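Local atomic coordinates of 4-hydroxybenzoyl-CoA thioesterase (Pseudomonas sp. CBS3, PDB entry 1LO7), a protein that hydrolyses 4-hydroxybenzoyl-CoA to 4-hydroxybenzoate and free coenzyme A, the last step in the conversion of 4-chlorobenzoate to 4-hydroxybenzoate. Residues A[11-16]-A[71-75]; A[87-92]-A[129-133]. All coordinates share one frame; numbering follows the deposited sequence.

Interaction 1 of 2, residues A[11-16]-A[71-75]; sequences IEFGDC and TASYD. With 4CO (4-hydroxyphenacyl coenzyme A), chain B.
Ile-11 and Tyr-74 carry the tight part of this contact between two loops, the one that follows strand 4-10 and the one that leads into strand 77-87. The Ile-11 side chain lies along the backbone of Ser-73, and its CD1 presses on Ala-72 CB at 3.5 Å, closer than usual for two carbons. Just beyond, the Asp-75 N-H points almost straight at Ile-11 O (2.8 Å, 174°), the one hydrogen bond that joins the segments.

Tyr-74 CB comes to 3.3 Å from Glu-12 C; from there CG, set between the backbone N and the carbonyl carbon (chi1 66°), swings the ring alongside Phe-13. The two aromatic side chains run side by side in the same direction, yet their rings form an edge-to-face pair, with planes at 66° and centroids 5.4 Å apart. Phe-13 CD1 supplies the edge, 3.7 Å from Tyr-74 CE1. Cys-16 SG sits at the rim of the tyrosine ring, near its plane, and 3.5 Å from Tyr-74 N. Within 11-16, Asp-15 OD2 takes the N-H of Glu-12, reached from above the carboxylate plane, and so ties down the start of the short 3-10 turn.

The Glu-12 and Asp-75 side is looser and partly exposed. Their carboxylates, Glu-12 OE1 and Asp-75 OD1, stand 5.3 Å apart, and Arg-36 of the second subunit forms a salt bridge to each; Glu-12 also pairs with Arg-10. Arg-48 of that subunit adds a cation-pi contact to Tyr-74.

The chemistry is thus split: an apolar and aromatic interior, pinned by one nearly straight backbone hydrogen bond, joins the two loops next to the active-site Asp-17, while two like charges at the margin are probably offset by Arg-36 of the second subunit, with Arg-10 helping at Glu-12.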
loop_
_atom_site.group_PDB
_atom_site.type_symbol
_atom_site.label_atom_id
_atom_site.label_comp_id
_atom_site.label_asym_id
_atom_site.label_seq_id
_atom_site.Cartn_x
_atom_site.Cartn_y
_atom_site.Cartn_z
ATOM N N ILE A 11 -12.170 -0.956 7.764
ATOM C CA ILE A 11 -11.575 -0.022 6.814
ATOM C C ILE A 11 -10.985 1.105 7.621
ATOM O O ILE A 11 -11.642 1.611 8.533
ATOM C CB ILE A 11 -12.614 0.529 5.843
ATOM C CG1 ILE A 11 -13.240 -0.622 5.006
ATOM C CG2 ILE A 11 -11.956 1.614 4.953
ATOM C CD1 ILE A 11 -14.433 -0.190 4.105
ATOM N N GLU A 12 -9.770 1.479 7.248
ATOM C CA GLU A 12 -9.035 2.507 7.938
ATOM C C GLU A 12 -9.003 3.822 7.178
ATOM O O GLU A 12 -9.230 3.854 5.993
ATOM C CB GLU A 12 -7.606 1.993 8.259
ATOM C CG GLU A 12 -7.591 0.825 9.296
ATOM C CD GLU A 12 -8.253 1.184 10.627
ATOM O OE1 GLU A 12 -8.427 2.320 11.041
ATOM O OE2 GLU A 12 -8.601 0.135 11.347
ATOM N N PHE A 13 -8.705 4.920 7.876
ATOM C CA PHE A 13 -8.654 6.212 7.257
ATOM C C PHE A 13 -7.698 6.227 6.062
ATOM O O PHE A 13 -8.020 6.778 5.005
ATOM C CB PHE A 13 -8.145 7.167 8.348
ATOM C CG PHE A 13 -7.941 8.582 7.956
ATOM C CD1 PHE A 13 -9.024 9.440 7.930
ATOM C CD2 PHE A 13 -6.673 9.071 7.639
ATOM C CE1 PHE A 13 -8.827 10.776 7.612
ATOM C CE2 PHE A 13 -6.454 10.412 7.306
ATOM C CZ PHE A 13 -7.559 11.264 7.296
ATOM N N GLY A 14 -6.540 5.619 6.250
ATOM C CA GLY A 14 -5.522 5.590 5.204
ATOM C C GLY A 14 -5.910 4.719 4.008
ATOM O O GLY A 14 -5.281 4.837 2.949
ATOM N N ASP A 15 -6.921 3.872 4.189
ATOM C CA ASP A 15 -7.378 3.021 3.088
ATOM C C ASP A 15 -8.291 3.795 2.140
ATOM O O ASP A 15 -8.724 3.275 1.120
ATOM C CB ASP A 15 -8.197 1.858 3.635
ATOM C CG ASP A 15 -7.344 0.929 4.451
ATOM O OD1 ASP A 15 -6.181 0.762 4.214
ATOM O OD2 ASP A 15 -7.981 0.288 5.399
ATOM N N CYS A 16 -8.606 5.046 2.495
ATOM C CA CYS A 16 -9.508 5.913 1.691
ATOM C C CYS A 16 -8.752 6.967 0.916
ATOM O O CYS A 16 -7.641 7.375 1.269
ATOM C CB CYS A 16 -10.578 6.567 2.554
ATOM S SG CYS A 16 -11.565 5.330 3.452
ATOM N N THR A 71 -20.204 2.147 -2.266
ATOM C CA THR A 71 -18.993 2.599 -1.609
ATOM C C THR A 71 -18.899 2.162 -0.190
ATOM O O THR A 71 -19.851 1.732 0.415
ATOM C CB THR A 71 -18.967 4.139 -1.607
ATOM O OG1 THR A 71 -19.997 4.628 -0.771
ATOM C CG2 THR A 71 -19.120 4.710 -3.011
ATOM N N ALA A 72 -17.679 2.294 0.340
ATOM C CA ALA A 72 -17.468 1.989 1.728
ATOM C C ALA A 72 -16.455 3.020 2.232
ATOM O O ALA A 72 -15.735 3.628 1.406
ATOM C CB ALA A 72 -17.069 0.564 2.007
ATOM N N SER A 73 -16.372 3.215 3.548
ATOM C CA SER A 73 -15.409 4.200 4.084
ATOM C C SER A 73 -14.849 3.751 5.417
ATOM O O SER A 73 -15.275 2.750 5.979
ATOM C CB SER A 73 -16.108 5.556 4.221
ATOM O OG SER A 73 -15.145 6.592 4.423
ATOM N N TYR A 74 -13.898 4.514 5.964
ATOM C CA TYR A 74 -13.297 4.153 7.226
ATOM C C TYR A 74 -14.311 3.986 8.336
ATOM O O TYR A 74 -15.286 4.745 8.443
ATOM C CB TYR A 74 -12.078 5.040 7.614
ATOM C CG TYR A 74 -12.426 6.500 7.882
ATOM C CD1 TYR A 74 -12.307 7.465 6.878
ATOM C CD2 TYR A 74 -12.806 6.918 9.157
ATOM C CE1 TYR A 74 -12.590 8.811 7.116
ATOM C CE2 TYR A 74 -13.067 8.267 9.425
ATOM C CZ TYR A 74 -12.960 9.212 8.404
ATOM O OH TYR A 74 -13.222 10.522 8.662
ATOM N N ASP A 75 -14.055 2.973 9.146
ATOM C CA ASP A 75 -14.891 2.558 10.269
ATOM C C ASP A 75 -15.928 1.548 9.835
ATOM O O ASP A 75 -16.492 0.848 10.664
ATOM C CB ASP A 75 -15.420 3.635 11.189
ATOM C CG ASP A 75 -14.275 4.286 11.929
ATOM O OD1 ASP A 75 -13.347 3.667 12.405
ATOM O OD2 ASP A 75 -14.326 5.562 11.902
HETATM N N1A 4CO B . -20.538 -3.344 -15.020
HETATM C C2A 4CO B . -20.679 -2.474 -16.066
HETATM N N3A 4CO B . -21.146 -1.254 -16.028
HETATM C C4A 4CO B . -21.488 -0.879 -14.777
HETATM C C5A 4CO B . -21.414 -1.653 -13.632
HETATM C C6A 4CO B . -20.900 -2.951 -13.774
HETATM N N6A 4CO B . -20.770 -3.781 -12.761
HETATM N N7A 4CO B . -21.873 -0.949 -12.523
HETATM C C8A 4CO B . -22.235 0.244 -13.012
HETATM N N9A 4CO B . -22.044 0.327 -14.367
HETATM C C1D 4CO B . -22.403 1.431 -15.263
HETATM C C2D 4CO B . -23.914 1.543 -15.442
HETATM O O2D 4CO B . -24.409 0.582 -16.377
HETATM C C3D 4CO B . -23.991 2.943 -16.024
HETATM O O3D 4CO B . -23.411 2.974 -17.303
HETATM P P3D 4CO B . -24.136 3.644 -18.538
HETATM O O7A 4CO B . -25.056 2.655 -19.061
HETATM O O8A 4CO B . -24.826 4.865 -18.113
HETATM O O9A 4CO B . -23.034 3.988 -19.577
HETATM C C4D 4CO B . -22.997 3.640 -15.101
HETATM O O4D 4CO B . -22.107 2.595 -14.601
HETATM C C5D 4CO B . -23.558 4.477 -13.989
HETATM O O5D 4CO B . -24.169 3.590 -13.048
HETATM P P1A 4CO B . -25.631 3.931 -12.534
HETATM O O1A 4CO B . -26.008 2.724 -11.784
HETATM O O2A 4CO B . -26.542 4.233 -13.615
HETATM O O3A 4CO B . -25.583 5.173 -11.655
HETATM P P2A 4CO B . -25.382 5.342 -10.072
HETATM O O4A 4CO B . -25.218 6.792 -9.837
HETATM O O5A 4CO B . -26.593 4.870 -9.403
HETATM O O6A 4CO B . -24.218 4.354 -9.456
HETATM C CBP 4CO B . -22.056 4.436 -8.568
HETATM C CCP 4CO B . -22.894 4.616 -9.836
HETATM C CDP 4CO B . -22.536 5.374 -7.447
HETATM C CEP 4CO B . -20.580 4.631 -8.889
HETATM C CAP 4CO B . -22.323 3.068 -7.918
HETATM O OAP 4CO B . -22.051 2.018 -8.848
HETATM C C9P 4CO B . -21.283 2.766 -6.840
HETATM O O9P 4CO B . -21.238 3.437 -5.831
HETATM N N8P 4CO B . -20.312 1.727 -7.123
HETATM C C7P 4CO B . -19.229 1.689 -6.132
HETATM C C6P 4CO B . -18.036 2.561 -6.551
HETATM C C5P 4CO B . -16.829 2.192 -5.683
HETATM O O5P 4CO B . -16.858 2.240 -4.458
HETATM N N4P 4CO B . -15.672 1.816 -6.461
HETATM C C3P 4CO B . -14.531 1.338 -5.695
HETATM C C2P 4CO B . -13.804 2.469 -5.015
HETATM S S1P 4CO B . -13.761 3.997 -5.950
HETATM O O1B 4CO B . -10.497 4.067 -6.056
HETATM C C1B 4CO B . -11.299 4.984 -6.080
HETATM C C2B 4CO B . -11.149 6.056 -7.072
HETATM C C3B 4CO B . -12.081 7.122 -7.076
HETATM C C4B 4CO B . -11.938 8.157 -7.997
HETATM C C5B 4CO B . -10.851 8.147 -8.895
HETATM O O2B 4CO B . -10.650 9.218 -9.791
HETATM C C6B 4CO B . -9.936 7.057 -8.896
HETATM C C7B 4CO B . -10.086 6.003 -7.974
HETATM C CB 4CO B . -12.456 5.014 -5.151
#

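Interaction 2 of 2, residues A[87-92]-A[129-133]; sequences WRRKSF and AIEVP. With 4CO (4-hydroxyphenacyl coenzyme A), chain C.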
loop_
_atom_site.group_PDB
_atom_site.type_symbol
_atom_site.label_atom_id
_atom_site.label_comp_id
_atom_site.label_asym_id
_atom_site.label_seq_id
_atom_site.Cartn_x
_atom_site.Cartn_y
_atom_site.Cartn_z
ATOM N N TRP A 87 -13.229 -26.088 -9.748
ATOM C CA TRP A 87 -11.879 -26.685 -9.828
ATOM C C TRP A 87 -11.741 -27.088 -11.293
ATOM O O TRP A 87 -12.581 -27.797 -11.871
ATOM C CB TRP A 87 -11.698 -27.934 -8.952
ATOM C CG TRP A 87 -11.881 -27.763 -7.466
ATOM C CD1 TRP A 87 -12.918 -28.257 -6.729
ATOM C CD2 TRP A 87 -10.975 -27.159 -6.549
ATOM N NE1 TRP A 87 -12.745 -27.955 -5.417
ATOM C CE2 TRP A 87 -11.555 -27.283 -5.268
ATOM C CE3 TRP A 87 -9.738 -26.530 -6.681
ATOM C CZ2 TRP A 87 -10.915 -26.776 -4.125
ATOM C CZ3 TRP A 87 -9.117 -26.016 -5.543
ATOM C CH2 TRP A 87 -9.705 -26.151 -4.287
ATOM N N ARG A 88 -10.682 -26.619 -11.913
ATOM C CA ARG A 88 -10.425 -26.875 -13.282
ATOM C C ARG A 88 -9.327 -27.875 -13.349
ATOM O O ARG A 88 -9.495 -28.923 -12.751
ATOM C CB ARG A 88 -10.215 -25.585 -14.078
ATOM C CG ARG A 88 -11.509 -24.773 -14.094
ATOM C CD ARG A 88 -11.361 -23.378 -14.706
ATOM N NE ARG A 88 -12.662 -22.698 -14.816
ATOM C CZ ARG A 88 -12.831 -21.498 -15.365
ATOM N NH1 ARG A 88 -11.820 -20.814 -15.874
ATOM N NH2 ARG A 88 -14.074 -20.990 -15.409
ATOM N N ARG A 89 -8.250 -27.605 -14.063
ATOM C CA ARG A 89 -7.188 -28.600 -14.094
ATOM C C ARG A 89 -6.071 -28.007 -13.268
ATOM O O ARG A 89 -5.831 -28.426 -12.133
ATOM C CB ARG A 89 -6.727 -28.957 -15.510
ATOM C CG ARG A 89 -5.573 -29.966 -15.496
ATOM C CD ARG A 89 -5.324 -30.584 -16.867
ATOM N NE ARG A 89 -4.770 -31.934 -16.784
ATOM C CZ ARG A 89 -3.465 -32.183 -16.621
ATOM N NH1 ARG A 89 -2.573 -31.202 -16.530
ATOM N NH2 ARG A 89 -3.024 -33.441 -16.545
ATOM N N LYS A 90 -5.403 -27.000 -13.825
ATOM C CA LYS A 90 -4.339 -26.343 -13.082
ATOM C C LYS A 90 -4.872 -25.087 -12.396
ATOM O O LYS A 90 -4.226 -24.497 -11.527
ATOM C CB LYS A 90 -3.231 -25.907 -14.002
ATOM C CG LYS A 90 -2.478 -27.050 -14.578
ATOM C CD LYS A 90 -1.157 -26.590 -15.173
ATOM C CE LYS A 90 -0.393 -27.749 -15.769
ATOM N NZ LYS A 90 0.602 -27.265 -16.708
ATOM N N SER A 91 -6.068 -24.657 -12.758
ATOM C CA SER A 91 -6.607 -23.441 -12.157
ATOM C C SER A 91 -7.850 -23.671 -11.358
ATOM O O SER A 91 -8.449 -24.731 -11.430
ATOM C CB SER A 91 -6.946 -22.423 -13.257
ATOM O OG SER A 91 -7.953 -22.927 -14.162
ATOM N N PHE A 92 -8.268 -22.641 -10.624
ATOM C CA PHE A 92 -9.499 -22.732 -9.865
ATOM C C PHE A 92 -10.089 -21.311 -9.807
ATOM O O PHE A 92 -9.356 -20.308 -9.909
ATOM C CB PHE A 92 -9.272 -23.368 -8.478
ATOM C CG PHE A 92 -8.299 -22.581 -7.604
ATOM C CD1 PHE A 92 -6.937 -22.916 -7.557
ATOM C CD2 PHE A 92 -8.727 -21.489 -6.832
ATOM C CE1 PHE A 92 -6.028 -22.191 -6.776
ATOM C CE2 PHE A 92 -7.829 -20.761 -6.038
ATOM C CZ PHE A 92 -6.472 -21.114 -6.001
ATOM N N ALA A 129 2.678 -23.091 -13.144
ATOM C CA ALA A 129 1.487 -23.632 -12.543
ATOM C C ALA A 129 1.498 -25.141 -12.483
ATOM O O ALA A 129 2.094 -25.819 -13.328
ATOM C CB ALA A 129 0.265 -23.246 -13.367
ATOM N N ILE A 130 0.809 -25.679 -11.477
ATOM C CA ILE A 130 0.746 -27.127 -11.373
ATOM C C ILE A 130 -0.707 -27.580 -11.303
ATOM O O ILE A 130 -1.619 -26.824 -11.041
ATOM C CB ILE A 130 1.445 -27.628 -10.133
ATOM C CG1 ILE A 130 0.749 -27.048 -8.897
ATOM C CG2 ILE A 130 2.894 -27.198 -10.140
ATOM C CD1 ILE A 130 1.273 -27.645 -7.586
ATOM N N GLU A 131 -0.911 -28.844 -11.580
ATOM C CA GLU A 131 -2.233 -29.359 -11.495
ATOM C C GLU A 131 -2.670 -29.200 -10.058
ATOM O O GLU A 131 -1.867 -29.368 -9.138
ATOM C CB GLU A 131 -2.110 -30.831 -11.859
ATOM C CG GLU A 131 -3.373 -31.659 -11.682
ATOM C CD GLU A 131 -3.077 -32.988 -12.275
ATOM O OE1 GLU A 131 -2.960 -33.156 -13.466
ATOM O OE2 GLU A 131 -2.854 -33.910 -11.370
ATOM N N VAL A 132 -3.930 -28.840 -9.850
ATOM C CA VAL A 132 -4.372 -28.646 -8.473
ATOM C C VAL A 132 -4.131 -29.909 -7.655
ATOM O O VAL A 132 -4.615 -30.943 -8.019
ATOM C CB VAL A 132 -5.829 -28.177 -8.384
ATOM C CG1 VAL A 132 -6.235 -27.964 -6.940
ATOM C CG2 VAL A 132 -6.025 -26.884 -9.148
ATOM N N PRO A 133 -3.385 -29.823 -6.541
ATOM C CA PRO A 133 -3.152 -31.027 -5.747
ATOM C C PRO A 133 -4.436 -31.676 -5.219
ATOM O O PRO A 133 -5.319 -31.035 -4.630
ATOM C CB PRO A 133 -2.213 -30.616 -4.607
ATOM C CG PRO A 133 -1.517 -29.360 -5.140
ATOM C CD PRO A 133 -2.538 -28.690 -6.065
HETATM N N1A 4CO C . -8.014 -16.690 -17.772
HETATM C C2A 4CO C . -8.394 -17.924 -17.324
HETATM N N3A 4CO C . -7.619 -18.929 -17.008
HETATM C C4A 4CO C . -6.311 -18.626 -17.149
HETATM C C5A 4CO C . -5.784 -17.430 -17.603
HETATM C C6A 4CO C . -6.696 -16.411 -17.919
HETATM N N6A 4CO C . -6.319 -15.226 -18.351
HETATM N N7A 4CO C . -4.393 -17.480 -17.643
HETATM C C8A 4CO C . -4.093 -18.717 -17.225
HETATM N N9A 4CO C . -5.213 -19.452 -16.938
HETATM C C1D 4CO C . -5.291 -20.862 -16.543
HETATM C C2D 4CO C . -4.945 -21.791 -17.703
HETATM O O2D 4CO C . -6.046 -21.950 -18.600
HETATM C C3D 4CO C . -4.699 -23.074 -16.927
HETATM O O3D 4CO C . -5.897 -23.538 -16.356
HETATM P P3D 4CO C . -6.362 -25.042 -16.489
HETATM O O7A 4CO C . -7.018 -25.159 -17.775
HETATM O O8A 4CO C . -5.206 -25.937 -16.378
HETATM O O9A 4CO C . -7.357 -25.311 -15.327
HETATM C C4D 4CO C . -3.885 -22.501 -15.772
HETATM O O4D 4CO C . -4.255 -21.092 -15.674
HETATM C C5D 4CO C . -2.397 -22.687 -15.819
HETATM O O5D 4CO C . -1.894 -21.877 -16.885
HETATM P P1A 4CO C . -0.882 -22.534 -17.915
HETATM O O1A 4CO C . -0.763 -21.507 -18.961
HETATM O O2A 4CO C . -1.351 -23.804 -18.420
HETATM O O3A 4CO C . 0.443 -22.812 -17.218
HETATM P P2A 4CO C . 1.762 -21.915 -17.055
HETATM O O4A 4CO C . 2.630 -22.641 -16.104
HETATM O O5A 4CO C . 2.423 -21.829 -18.356
HETATM O O6A 4CO C . 1.437 -20.339 -16.708
HETATM C CBP 4CO C . 1.579 -18.804 -14.950
HETATM C CCP 4CO C . 0.874 -20.066 -15.453
HETATM C CDP 4CO C . 3.102 -19.010 -14.873
HETATM C CEP 4CO C . 0.988 -18.378 -13.612
HETATM C CAP 4CO C . 1.504 -17.675 -15.992
HETATM O OAP 4CO C . 0.142 -17.391 -16.315
HETATM C C9P 4CO C . 1.934 -16.342 -15.381
HETATM O O9P 4CO C . 3.081 -16.177 -15.023
HETATM N N8P 4CO C . 0.904 -15.344 -15.166
HETATM C C7P 4CO C . 1.382 -14.211 -14.365
HETATM C C6P 4CO C . 1.130 -14.422 -12.865
HETATM C C5P 4CO C . 1.308 -13.082 -12.143
HETATM O O5P 4CO C . 2.341 -12.425 -12.215
HETATM N N4P 4CO C . 0.150 -12.707 -11.366
HETATM C C3P 4CO C . 0.208 -11.387 -10.754
HETATM C C2P 4CO C . 1.119 -11.369 -9.554
HETATM S S1P 4CO C . 1.105 -12.877 -8.585
HETATM O O1B 4CO C . 0.111 -11.355 -5.872
HETATM C C1B 4CO C . 0.781 -12.364 -6.000
HETATM C C2B 4CO C . 0.462 -13.554 -5.201
HETATM C C3B 4CO C . 1.260 -14.714 -5.352
HETATM C C4B 4CO C . 0.983 -15.843 -4.585
HETATM C C5B 4CO C . -0.069 -15.809 -3.647
HETATM O O2B 4CO C . -0.325 -16.919 -2.814
HETATM C C6B 4CO C . -0.878 -14.645 -3.524
HETATM C C7B 4CO C . -0.608 -13.506 -4.307
HETATM C CB 4CO C . 1.889 -12.428 -6.985
HETATM O O HOH W 1 -3.065 -25.367 -9.445
HETATM O O HOH W 2 2.523 -24.911 -15.808
#
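Trp-87 meets Val-132 where the two side chains cross at about a right angle, CZ3 lying 3.7 Å from Val-132 CG1. Arg-88 turns its side chain away to Glu-86, but its N-H closes the turn onto Ser-91 O. Arg-89 does more: its carbonyl receives Val-132 N in the carbonyl plane (3.0 Å, 179°), and its N-H goes to phosphate oxygen O9A of the bound 4-hydroxyphenacyl coenzyme A. Its guanidinium has Glu-131 OE1 over one face, 3.1 Å from NH2, so this salt bridge is one of charges alone, with no N-H aimed at the oxygen.

Lys-90 gives its N-H to O8A of the same phosphate at 2.8 Å. With CG anti to the carbonyl carbon (chi1 -69°) and the chain extended beyond, the side chain passes Ile-130 O and Ala-129 O and brings NZ to water 2, which donates to Ala-129 O and to the pyrophosphate oxygen O3A. With an alanine here the amine is gone, and water 2 would probably be held less firmly between Ala-129 O and the pyrophosphate. Ser-91 N binds O9A at 2.9 Å, and Phe-92 finishes the run by turning its ring edge to Val-132 CG2.

Ala-129 N holds pyrophosphate oxygen O4A at 3.0 Å, so the phosphates are bound mostly by main-chain N-H groups, with the Ser-91 OG hydroxyl 2.7 Å from O9A; Lys-90 is a known substrate-binding residue.

Overall arrangement
Within one chain the two interactions lie on opposite sides of its centre, 35 Å apart between centres and about 24 Å between nearest atoms, so neither touches the other. The tetramer brings them together. The inhibitor that passes Thr-71 of interaction 1 is held at its phosphate by Arg-89, Lys-90 and Ser-91 of the fourth subunit, the same residues that interaction 2 contributes in this chain. Conversely, the inhibitor held by 87-92 and 129-133 is also bound by Tyr-24 N of the fourth subunit. Interaction 1 stands by the catalytic end, the side chain of Cys-16 about 5 Å from that of the active-site Asp-17, while interaction 2 grips the nucleotide end.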